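Local coordinates for DisA protein (Sorangium cellulosum, PDB 6CCA) that probably transfers methyl groups to a carbon of the growing polyketide intermediate, building the gem-dimethyl unit on the disorazol assembly line, at residues L61-E66 / V341-L346; A57-L61 / A150-V155; L286-V290 / S321-L325; L315-Q320 / L378-E382. One frame throughout, in Å; residues are numbered along the deposited sequence.

Contact 1. Residues L61-E66 / V341-L346; sequences LERFSE and VHFLTL
E62 and H342 mark the nearest backbone approach, CA to CA 5.9 Å, of two helical segments, 61-66 and 342-346, whose N-to-C directions diverge by 42°. H342 is the knob: its side chain drops into a hole formed by E62, R63, S65 and E66. One ring face carries the E62 carboxylate, with OE1 3.5 Å above the ring plane and displaced toward the rim; the two planes are 32° apart. Turned back by a bend at chi2 (-90°), the E62 chain also brings OE2 to H342 N in the first turn after the N-cap residue V341. The modelled 2.4 Å between E62 OE2 and H342 N is too short to trust as a length, although the direction fits a hydrogen bond. A water accepting from F343 N at 3.0 Å also approaches E62 OE2, again improbably closely, so this bridge is equally doubtful. At the base of the H342 side chain, S65 CB meets H342 CB at 3.5 Å and L346 CD1 at 3.8 Å. The contact joins the long helix 55-75 to the short helix that follows strand 330-337. Helix 152-163 meets it through Y154, edge-to-face with F343, while helix 102-114 adds I111 against H342 and L108 against L346.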
# COMPACT_ATOMS: atom_id res chain seq x y z
N LEU A 61 -3.84 3.27 17.67
CA LEU A 61 -2.55 3.06 16.99
C LEU A 61 -1.95 4.37 16.50
O LEU A 61 -0.74 4.58 16.59
CB LEU A 61 -2.72 1.98 15.91
CG LEU A 61 -1.49 1.64 15.10
CD1 LEU A 61 -0.46 0.98 15.95
CD2 LEU A 61 -1.83 0.75 13.96
N GLU A 62 -2.78 5.27 16.01
CA GLU A 62 -2.30 6.56 15.54
C GLU A 62 -1.70 7.41 16.67
O GLU A 62 -0.67 7.99 16.53
CB GLU A 62 -3.41 7.35 14.86
CG GLU A 62 -3.57 7.06 13.40
CD GLU A 62 -2.71 7.99 12.52
OE1 GLU A 62 -3.07 9.14 12.23
OE2 GLU A 62 -1.70 7.55 12.17
N ARG A 63 -2.42 7.48 17.77
CA ARG A 63 -1.97 8.25 18.91
C ARG A 63 -0.68 7.65 19.48
O ARG A 63 0.23 8.33 19.76
CB ARG A 63 -3.06 8.34 19.97
CG ARG A 63 -4.29 9.17 19.60
CD ARG A 63 -4.03 10.41 18.73
NE ARG A 63 -4.64 10.20 17.42
CZ ARG A 63 -4.28 10.73 16.26
NH1 ARG A 63 -3.31 11.59 16.13
NH2 ARG A 63 -4.91 10.34 15.19
N PHE A 64 -0.64 6.35 19.61
CA PHE A 64 0.56 5.66 20.02
C PHE A 64 1.77 6.02 19.14
O PHE A 64 2.83 6.25 19.63
CB PHE A 64 0.28 4.17 20.06
CG PHE A 64 1.49 3.32 20.27
CD1 PHE A 64 2.11 3.27 21.49
CD2 PHE A 64 1.97 2.52 19.27
CE1 PHE A 64 3.19 2.48 21.70
CE2 PHE A 64 3.06 1.72 19.47
CZ PHE A 64 3.66 1.69 20.70
N SER A 65 1.55 6.06 17.83
CA SER A 65 2.64 6.38 16.93
C SER A 65 3.21 7.77 17.24
O SER A 65 4.40 7.97 17.18
CB SER A 65 2.15 6.31 15.47
OG SER A 65 1.72 4.99 15.15
N GLU A 66 2.35 8.73 17.56
CA GLU A 66 2.78 10.06 17.93
C GLU A 66 3.70 10.05 19.17
O GLU A 66 4.76 10.68 19.16
CB GLU A 66 1.55 10.92 18.22
CG GLU A 66 0.76 11.22 16.98
CD GLU A 66 -0.61 11.81 17.27
OE1 GLU A 66 -1.08 11.82 18.42
OE2 GLU A 66 -1.19 12.29 16.30
N VAL A 341 -1.51 7.50 7.34
CA VAL A 341 -1.42 7.16 8.79
C VAL A 341 0.03 7.15 9.32
O VAL A 341 1.00 6.78 8.60
CB VAL A 341 -2.16 5.83 9.09
CG1 VAL A 341 -3.63 6.00 8.74
CG2 VAL A 341 -1.58 4.65 8.33
N HIS A 342 0.18 7.52 10.62
CA HIS A 342 1.50 7.65 11.22
C HIS A 342 2.22 6.30 11.25
O HIS A 342 3.44 6.20 11.09
CB HIS A 342 1.38 8.18 12.63
CG HIS A 342 0.73 9.52 12.71
ND1 HIS A 342 0.84 10.49 11.72
CD2 HIS A 342 -0.01 10.09 13.70
CE1 HIS A 342 0.14 11.55 12.06
NE2 HIS A 342 -0.37 11.34 13.26
N PHE A 343 1.44 5.24 11.37
CA PHE A 343 1.99 3.90 11.32
C PHE A 343 2.79 3.68 10.10
O PHE A 343 3.86 3.07 10.10
CB PHE A 343 0.86 2.83 11.38
CG PHE A 343 1.36 1.47 10.94
CD1 PHE A 343 2.18 0.72 11.79
CD2 PHE A 343 1.13 1.00 9.67
CE1 PHE A 343 2.73 -0.53 11.40
CE2 PHE A 343 1.68 -0.21 9.23
CZ PHE A 343 2.47 -1.00 10.11
N LEU A 344 2.25 4.10 8.95
CA LEU A 344 2.98 3.97 7.70
C LEU A 344 4.17 4.89 7.59
O LEU A 344 5.27 4.50 7.12
CB LEU A 344 2.02 4.24 6.51
CG LEU A 344 0.95 3.15 6.34
CD1 LEU A 344 0.03 3.59 5.19
CD2 LEU A 344 1.56 1.79 6.02
N THR A 345 3.98 6.16 7.95
CA THR A 345 5.11 7.08 7.89
C THR A 345 6.33 6.53 8.65
O THR A 345 7.45 6.58 8.17
CB THR A 345 4.75 8.49 8.42
OG1 THR A 345 3.70 9.06 7.59
CG2 THR A 345 6.02 9.39 8.41
N LEU A 346 6.09 5.99 9.83
CA LEU A 346 7.20 5.50 10.68
C LEU A 346 7.87 4.23 10.15
O LEU A 346 9.06 4.08 10.36
CB LEU A 346 6.72 5.22 12.09
CG LEU A 346 6.32 6.41 12.91
CD1 LEU A 346 5.76 5.98 14.26
CD2 LEU A 346 7.55 7.27 13.04
O HOH W 1 -1.30 5.17 12.57

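Contact 2. Residues A57-L61 / A150-V155; sequences AFDAL and AIAPYV
In I151, chi1 of 62° wedges CG1 between the backbone N and the carbonyl carbon, which sends CG2 over the F58 ring, while F58 holds its own CG anti to its carbonyl carbon and turns its ring toward the 150-155 segment. The resulting CH-pi contact is centred: I151 CG2 lies 3.6 Å from the centroid of the F58 ring and 13° off the ring normal. The other arm of I151 ends against the helix backbone, CD1 approaching A57 O at 3.6 Å, and CG2 also touches A57 CB at 3.8 Å, so one isoleucine spans two consecutive residues of helix 55-75. The far edge of F58 points at the face of Y154, a T-shaped stack with ring centroids 5.2 Å apart and planes at 76°. Its leading atom, F58 CZ, comes within 3.8 Å of Y154 CE1. Hydrophobic side chains thus join helix 55-75 to the start of helix 152-163, in the predominantly helical part of the chain that stands beside the methyltransferase sheet. One turn beyond A57, L61 divides its two methyls between consecutive residues of the second helix: CD2 crosses to Y154 CB at 3.7 Å, and CD1 lies alongside V155 CG2 at 4.0 Å. The polar end of Y154 is satisfied elsewhere, its OH being hydrogen-bonded to N195 OD1. T197 of helix 196-216 touches both F58 and Y154, and L145 of helix 135-146 packs on I151 and V155.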
# COMPACT_ATOMS: atom_id res chain seq x y z
N ALA A 57 -9.39 0.84 17.70
CA ALA A 57 -8.03 0.30 17.85
C ALA A 57 -7.04 1.02 16.92
O ALA A 57 -5.94 1.39 17.34
CB ALA A 57 -7.99 -1.20 17.68
N PHE A 58 -7.44 1.25 15.67
CA PHE A 58 -6.59 1.96 14.73
C PHE A 58 -6.44 3.41 15.12
O PHE A 58 -5.38 3.99 14.94
CB PHE A 58 -7.05 1.73 13.29
CG PHE A 58 -6.54 0.45 12.74
CD1 PHE A 58 -7.24 -0.73 12.93
CD2 PHE A 58 -5.32 0.41 12.09
CE1 PHE A 58 -6.71 -1.93 12.50
CE2 PHE A 58 -4.82 -0.78 11.61
CZ PHE A 58 -5.48 -1.95 11.82
N ASP A 59 -7.48 4.02 15.71
CA ASP A 59 -7.32 5.38 16.26
C ASP A 59 -6.29 5.41 17.34
O ASP A 59 -5.41 6.31 17.36
CB ASP A 59 -8.67 5.98 16.79
CG ASP A 59 -9.67 6.32 15.68
OD1 ASP A 59 -9.32 6.34 14.49
OD2 ASP A 59 -10.87 6.43 16.03
N ALA A 60 -6.30 4.41 18.22
CA ALA A 60 -5.32 4.35 19.27
C ALA A 60 -3.92 4.06 18.74
O ALA A 60 -2.90 4.56 19.28
CB ALA A 60 -5.69 3.28 20.31
N LEU A 61 -3.84 3.27 17.67
CA LEU A 61 -2.55 3.06 16.99
C LEU A 61 -1.95 4.37 16.50
O LEU A 61 -0.74 4.58 16.59
CB LEU A 61 -2.72 1.98 15.91
CG LEU A 61 -1.49 1.64 15.10
CD1 LEU A 61 -0.46 0.98 15.95
CD2 LEU A 61 -1.83 0.75 13.96
N ALA A 150 -6.42 -6.92 16.17
CA ALA A 150 -6.51 -6.28 14.88
C ALA A 150 -5.31 -5.37 14.63
O ALA A 150 -4.94 -5.12 13.48
CB ALA A 150 -7.80 -5.50 14.79
N ILE A 151 -4.74 -4.83 15.72
CA ILE A 151 -3.60 -3.95 15.56
C ILE A 151 -2.27 -4.59 15.98
O ILE A 151 -1.20 -3.97 15.82
CB ILE A 151 -3.80 -2.59 16.25
CG1 ILE A 151 -3.98 -2.68 17.77
CG2 ILE A 151 -4.88 -1.78 15.49
CD1 ILE A 151 -3.97 -1.36 18.49
N ALA A 152 -2.36 -5.74 16.62
CA ALA A 152 -1.14 -6.33 17.23
C ALA A 152 0.08 -6.41 16.26
O ALA A 152 1.21 -6.07 16.65
CB ALA A 152 -1.45 -7.69 17.86
N PRO A 153 -0.11 -6.87 15.00
CA PRO A 153 1.09 -6.96 14.15
C PRO A 153 1.67 -5.62 13.74
O PRO A 153 2.87 -5.51 13.53
CB PRO A 153 0.61 -7.71 12.91
CG PRO A 153 -0.89 -7.56 12.96
CD PRO A 153 -1.27 -7.53 14.38
N TYR A 154 0.81 -4.59 13.73
CA TYR A 154 1.25 -3.22 13.48
C TYR A 154 2.06 -2.71 14.69
O TYR A 154 3.13 -2.11 14.52
CB TYR A 154 0.06 -2.30 13.21
CG TYR A 154 -0.81 -2.79 12.04
CD1 TYR A 154 -1.76 -3.78 12.24
CD2 TYR A 154 -0.69 -2.26 10.81
CE1 TYR A 154 -2.50 -4.29 11.23
CE2 TYR A 154 -1.44 -2.76 9.73
CZ TYR A 154 -2.36 -3.77 9.95
OH TYR A 154 -3.18 -4.33 8.96
N VAL A 155 1.57 -3.00 15.88
CA VAL A 155 2.24 -2.60 17.13
C VAL A 155 3.63 -3.27 17.18
O VAL A 155 4.66 -2.63 17.42
CB VAL A 155 1.41 -2.96 18.37
CG1 VAL A 155 2.19 -2.75 19.65
CG2 VAL A 155 0.15 -2.11 18.39

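Contact 3. Residues L286-V290 / S321-L325; sequences LEGDV and SIKRL
The closest polar approach across the contact is S321 OG to L286 O, 3.5 Å, weak and not settled, since S317 O, one turn back in the same helix, is also within reach. The apolar branches make the better-defined contacts. L286 spreads its two methyls along the helix, CD1 meeting I322 CG1 at 4.0 Å and CD2 meeting L325 CD1 at 3.9 Å. V290 comes from the other end of the loop segment and faces L325 tip to tip, V290 CG2 to L325 CD2 at 3.8 Å. Its chi1 of -58° leaves CG2 between the backbone N and the carbonyl carbon, facing L325, with V290 CG1 4.1 Å from L325 CD1. L325 therefore receives both loop residues, L286 and V290 on CD1 and V290 again on CD2. R324 lends mainly its aliphatic part near V290, while its NH1 is hydrogen-bonded to T24 OG1. On the sheet, L286 touches V231 and L325 touches L229, both of strand 226-231. The loop between strands 279-281 and 300-306 thus lies against helix 315-325, the connecting helix of the beta-alpha-beta crossover from strand 300-306 to its parallel neighbour 330-337 in a Rossmann-like methyltransferase core.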
# COMPACT_ATOMS: atom_id res chain seq x y z
N LEU A 286 7.16 -1.32 -14.50
CA LEU A 286 6.13 -0.64 -15.31
C LEU A 286 6.64 0.71 -15.83
O LEU A 286 6.15 1.20 -16.87
CB LEU A 286 4.85 -0.37 -14.51
CG LEU A 286 3.88 -1.50 -14.31
CD1 LEU A 286 2.78 -1.02 -13.35
CD2 LEU A 286 3.29 -2.00 -15.63
N GLU A 287 7.60 1.26 -15.07
CA GLU A 287 8.31 2.46 -15.44
C GLU A 287 9.23 2.28 -16.65
O GLU A 287 9.79 3.23 -17.12
CB GLU A 287 9.09 3.02 -14.24
CG GLU A 287 8.18 3.63 -13.14
CD GLU A 287 8.96 4.34 -12.04
OE1 GLU A 287 9.22 3.77 -10.99
OE2 GLU A 287 9.35 5.50 -12.19
N GLY A 288 9.40 1.08 -17.15
CA GLY A 288 10.16 0.89 -18.36
C GLY A 288 9.28 0.55 -19.51
O GLY A 288 8.09 0.75 -19.49
N ASP A 289 9.87 -0.05 -20.50
CA ASP A 289 9.18 -0.30 -21.72
C ASP A 289 8.60 -1.70 -21.65
O ASP A 289 9.32 -2.68 -21.74
CB ASP A 289 10.18 -0.14 -22.88
CG ASP A 289 9.63 -0.59 -24.23
OD1 ASP A 289 8.53 -1.20 -24.30
OD2 ASP A 289 10.34 -0.34 -25.23
N VAL A 290 7.27 -1.79 -21.53
CA VAL A 290 6.67 -3.09 -21.21
C VAL A 290 6.82 -4.08 -22.35
O VAL A 290 7.00 -5.26 -22.14
CB VAL A 290 5.22 -2.94 -20.71
CG1 VAL A 290 5.18 -2.03 -19.47
CG2 VAL A 290 4.34 -2.39 -21.82
N SER A 321 0.85 3.06 -18.94
CA SER A 321 1.45 1.80 -19.35
C SER A 321 0.53 0.65 -19.03
O SER A 321 0.46 -0.31 -19.76
CB SER A 321 2.79 1.49 -18.69
OG SER A 321 3.71 2.43 -19.04
N ILE A 322 -0.15 0.75 -17.88
CA ILE A 322 -1.20 -0.25 -17.53
C ILE A 322 -2.30 -0.32 -18.62
O ILE A 322 -2.70 -1.41 -19.03
CB ILE A 322 -1.78 0.07 -16.15
CG1 ILE A 322 -0.70 -0.29 -15.14
CG2 ILE A 322 -3.03 -0.73 -15.85
CD1 ILE A 322 -1.04 0.14 -13.70
N LYS A 323 -2.74 0.84 -19.09
CA LYS A 323 -3.71 0.93 -20.19
C LYS A 323 -3.22 0.31 -21.49
O LYS A 323 -3.99 -0.28 -22.20
CB LYS A 323 -4.16 2.38 -20.42
CG LYS A 323 -5.03 2.87 -19.31
CD LYS A 323 -5.66 4.20 -19.62
CE LYS A 323 -6.96 4.07 -20.40
NZ LYS A 323 -7.30 5.39 -20.98
N ARG A 324 -1.93 0.38 -21.74
CA ARG A 324 -1.33 -0.26 -22.93
C ARG A 324 -1.43 -1.76 -22.80
O ARG A 324 -1.78 -2.41 -23.76
CB ARG A 324 0.15 0.16 -23.07
CG ARG A 324 0.90 -0.48 -24.25
CD ARG A 324 2.15 0.33 -24.62
NE ARG A 324 1.76 1.73 -24.92
CZ ARG A 324 1.08 2.10 -26.02
NH1 ARG A 324 0.71 1.20 -26.94
NH2 ARG A 324 0.75 3.38 -26.20
N LEU A 325 -1.14 -2.29 -21.61
CA LEU A 325 -1.17 -3.71 -21.35
C LEU A 325 -2.60 -4.28 -21.30
O LEU A 325 -2.83 -5.43 -21.67
CB LEU A 325 -0.52 -4.04 -20.03
CG LEU A 325 1.00 -3.84 -20.01
CD1 LEU A 325 1.57 -3.75 -18.62
CD2 LEU A 325 1.69 -4.96 -20.79

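Contact 4. Residues L315-Q320 / L378-E382; sequences LRSTLQ and LLEEE
The R316 guanidinium has L378 CD1 over the centre of one face, 3.4 Å above its plane, and two carboxylates at its edge. E381 lies almost coplanar with it, the planes 13° apart, and its OE1 takes bonds from both terminal nitrogens: R316 NH2 at 2.7 Å and R316 NH1 at 2.9 Å. The E382 carboxylate is turned by 69°, yet its OE2 still sits in the guanidinium plane and meets R316 NH1 at 2.7 Å through the anti lone pair. NH1 is thus shared between two acids, and NH2 has a further salt-bridge partner in E362 OE2, so the guanidinium's rotation is fixed from several directions. The positive charge of R316 probably stabilises the deprotonated form of both E381 and E382. E382 also engages Q320: a bend at chi2 (-54°) presents its OE1 to Q320 NE2 at 2.8 Å, reached from the anti side but out of the carboxylate plane. The same nitrogen makes a weak bond to E382 O, just past the end of helix 372-381. Inward from these polar groups, toward strand 330-337, leucines close the interface. L315 CD2 presses on L378 CD2 at 3.4 Å, tighter than ordinary van der Waals contact, and L319 CD2 meets L379 CD2 at 3.9 Å. L319 and L379 both rest on L332 of strand 330-337. Two helices thus pack side by side on one face of a sheet whose strand 402-409 runs antiparallel to its neighbour 330-337, the reversed strand characteristic of class I methyltransferases.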
# COMPACT_ATOMS: atom_id res chain seq x y z
N LEU A 315 2.87 8.72 -11.62
CA LEU A 315 1.67 7.91 -11.56
C LEU A 315 0.91 7.88 -12.88
O LEU A 315 0.47 6.82 -13.32
CB LEU A 315 0.80 8.37 -10.36
CG LEU A 315 -0.29 7.41 -9.89
CD1 LEU A 315 0.30 5.99 -9.70
CD2 LEU A 315 -0.97 7.93 -8.62
N ARG A 316 0.73 9.04 -13.50
CA ARG A 316 -0.02 9.13 -14.76
C ARG A 316 0.62 8.27 -15.85
O ARG A 316 -0.08 7.61 -16.62
CB ARG A 316 -0.11 10.58 -15.22
CG ARG A 316 -1.06 11.44 -14.40
CD ARG A 316 -1.14 12.85 -14.95
NE ARG A 316 -1.80 13.76 -14.02
CZ ARG A 316 -3.12 13.96 -13.97
NH1 ARG A 316 -3.92 13.30 -14.80
NH2 ARG A 316 -3.63 14.81 -13.09
N SER A 317 1.95 8.28 -15.89
CA SER A 317 2.68 7.54 -16.85
C SER A 317 2.53 6.02 -16.59
O SER A 317 2.41 5.20 -17.48
CB SER A 317 4.16 7.97 -16.72
OG SER A 317 4.95 7.21 -17.55
N THR A 318 2.58 5.65 -15.31
CA THR A 318 2.43 4.27 -14.93
C THR A 318 1.04 3.76 -15.28
O THR A 318 0.90 2.67 -15.82
CB THR A 318 2.76 4.14 -13.43
OG1 THR A 318 4.16 4.34 -13.24
CG2 THR A 318 2.38 2.76 -12.86
N LEU A 319 0.03 4.59 -15.06
CA LEU A 319 -1.33 4.25 -15.44
C LEU A 319 -1.51 4.07 -16.95
O LEU A 319 -2.25 3.19 -17.37
CB LEU A 319 -2.32 5.28 -14.94
CG LEU A 319 -2.44 5.32 -13.41
CD1 LEU A 319 -3.28 6.53 -13.00
CD2 LEU A 319 -3.04 4.03 -12.85
N GLN A 320 -0.79 4.89 -17.74
CA GLN A 320 -0.89 4.78 -19.19
C GLN A 320 -0.21 3.52 -19.63
O GLN A 320 -0.69 2.89 -20.56
CB GLN A 320 -0.31 6.04 -19.89
CG GLN A 320 -1.22 7.25 -19.74
CD GLN A 320 -2.59 7.05 -20.38
OE1 GLN A 320 -2.71 6.44 -21.48
NE2 GLN A 320 -3.61 7.53 -19.73
N LEU A 378 -8.17 10.94 -10.45
CA LEU A 378 -7.05 10.68 -11.32
C LEU A 378 -7.30 9.58 -12.39
O LEU A 378 -6.84 9.74 -13.56
CB LEU A 378 -5.79 10.31 -10.52
CG LEU A 378 -4.48 10.04 -11.27
CD1 LEU A 378 -3.96 11.24 -12.01
CD2 LEU A 378 -3.38 9.50 -10.36
N LEU A 379 -7.93 8.49 -12.00
CA LEU A 379 -8.11 7.36 -12.91
C LEU A 379 -9.06 7.89 -14.03
O LEU A 379 -8.88 7.53 -15.21
CB LEU A 379 -8.76 6.21 -12.21
CG LEU A 379 -7.75 5.48 -11.30
CD1 LEU A 379 -8.42 4.66 -10.26
CD2 LEU A 379 -6.79 4.59 -12.15
N GLU A 380 -10.11 8.61 -13.61
CA GLU A 380 -11.01 9.27 -14.64
C GLU A 380 -10.27 10.15 -15.62
O GLU A 380 -10.48 10.05 -16.85
CB GLU A 380 -12.14 10.03 -13.95
CG GLU A 380 -13.16 9.09 -13.39
CD GLU A 380 -14.19 9.74 -12.47
OE1 GLU A 380 -13.99 10.91 -12.15
OE2 GLU A 380 -15.16 9.07 -12.07
N GLU A 381 -9.38 11.01 -15.13
CA GLU A 381 -8.59 11.84 -16.01
C GLU A 381 -7.75 11.07 -16.96
O GLU A 381 -7.45 11.55 -18.03
CB GLU A 381 -7.65 12.77 -15.25
CG GLU A 381 -8.37 13.89 -14.57
CD GLU A 381 -7.50 14.61 -13.55
OE1 GLU A 381 -6.26 14.64 -13.66
OE2 GLU A 381 -8.09 15.16 -12.64
N GLU A 382 -7.27 9.90 -16.53
CA GLU A 382 -6.43 9.06 -17.37
C GLU A 382 -7.22 8.15 -18.28
O GLU A 382 -6.65 7.25 -18.93
CB GLU A 382 -5.42 8.27 -16.47
CG GLU A 382 -4.36 9.18 -15.81
CD GLU A 382 -3.60 10.04 -16.82
OE1 GLU A 382 -3.02 9.48 -17.77
OE2 GLU A 382 -3.60 11.28 -16.63

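How the contacts relate
The four contacts form two pairs on opposite sides of the chain's centre. Contacts 1 and 2 share L61 and helix 55-75, their centres about 9 Å apart; contact 2 is buried and has no polar bond between its segments, whereas contact 1 is partly buried and mixes a carboxylate, a histidine and a water with its packing. Contacts 3 and 4 share helix 315-325 in the methyltransferase core, their centres about 11 Å apart, and K323 NZ of the 321-325 segment probably bonds to E382 O. Both are partly buried, yet contact 3 depends chiefly on aliphatic branches, while contact 4 adds a salt-bridge network to its leucines.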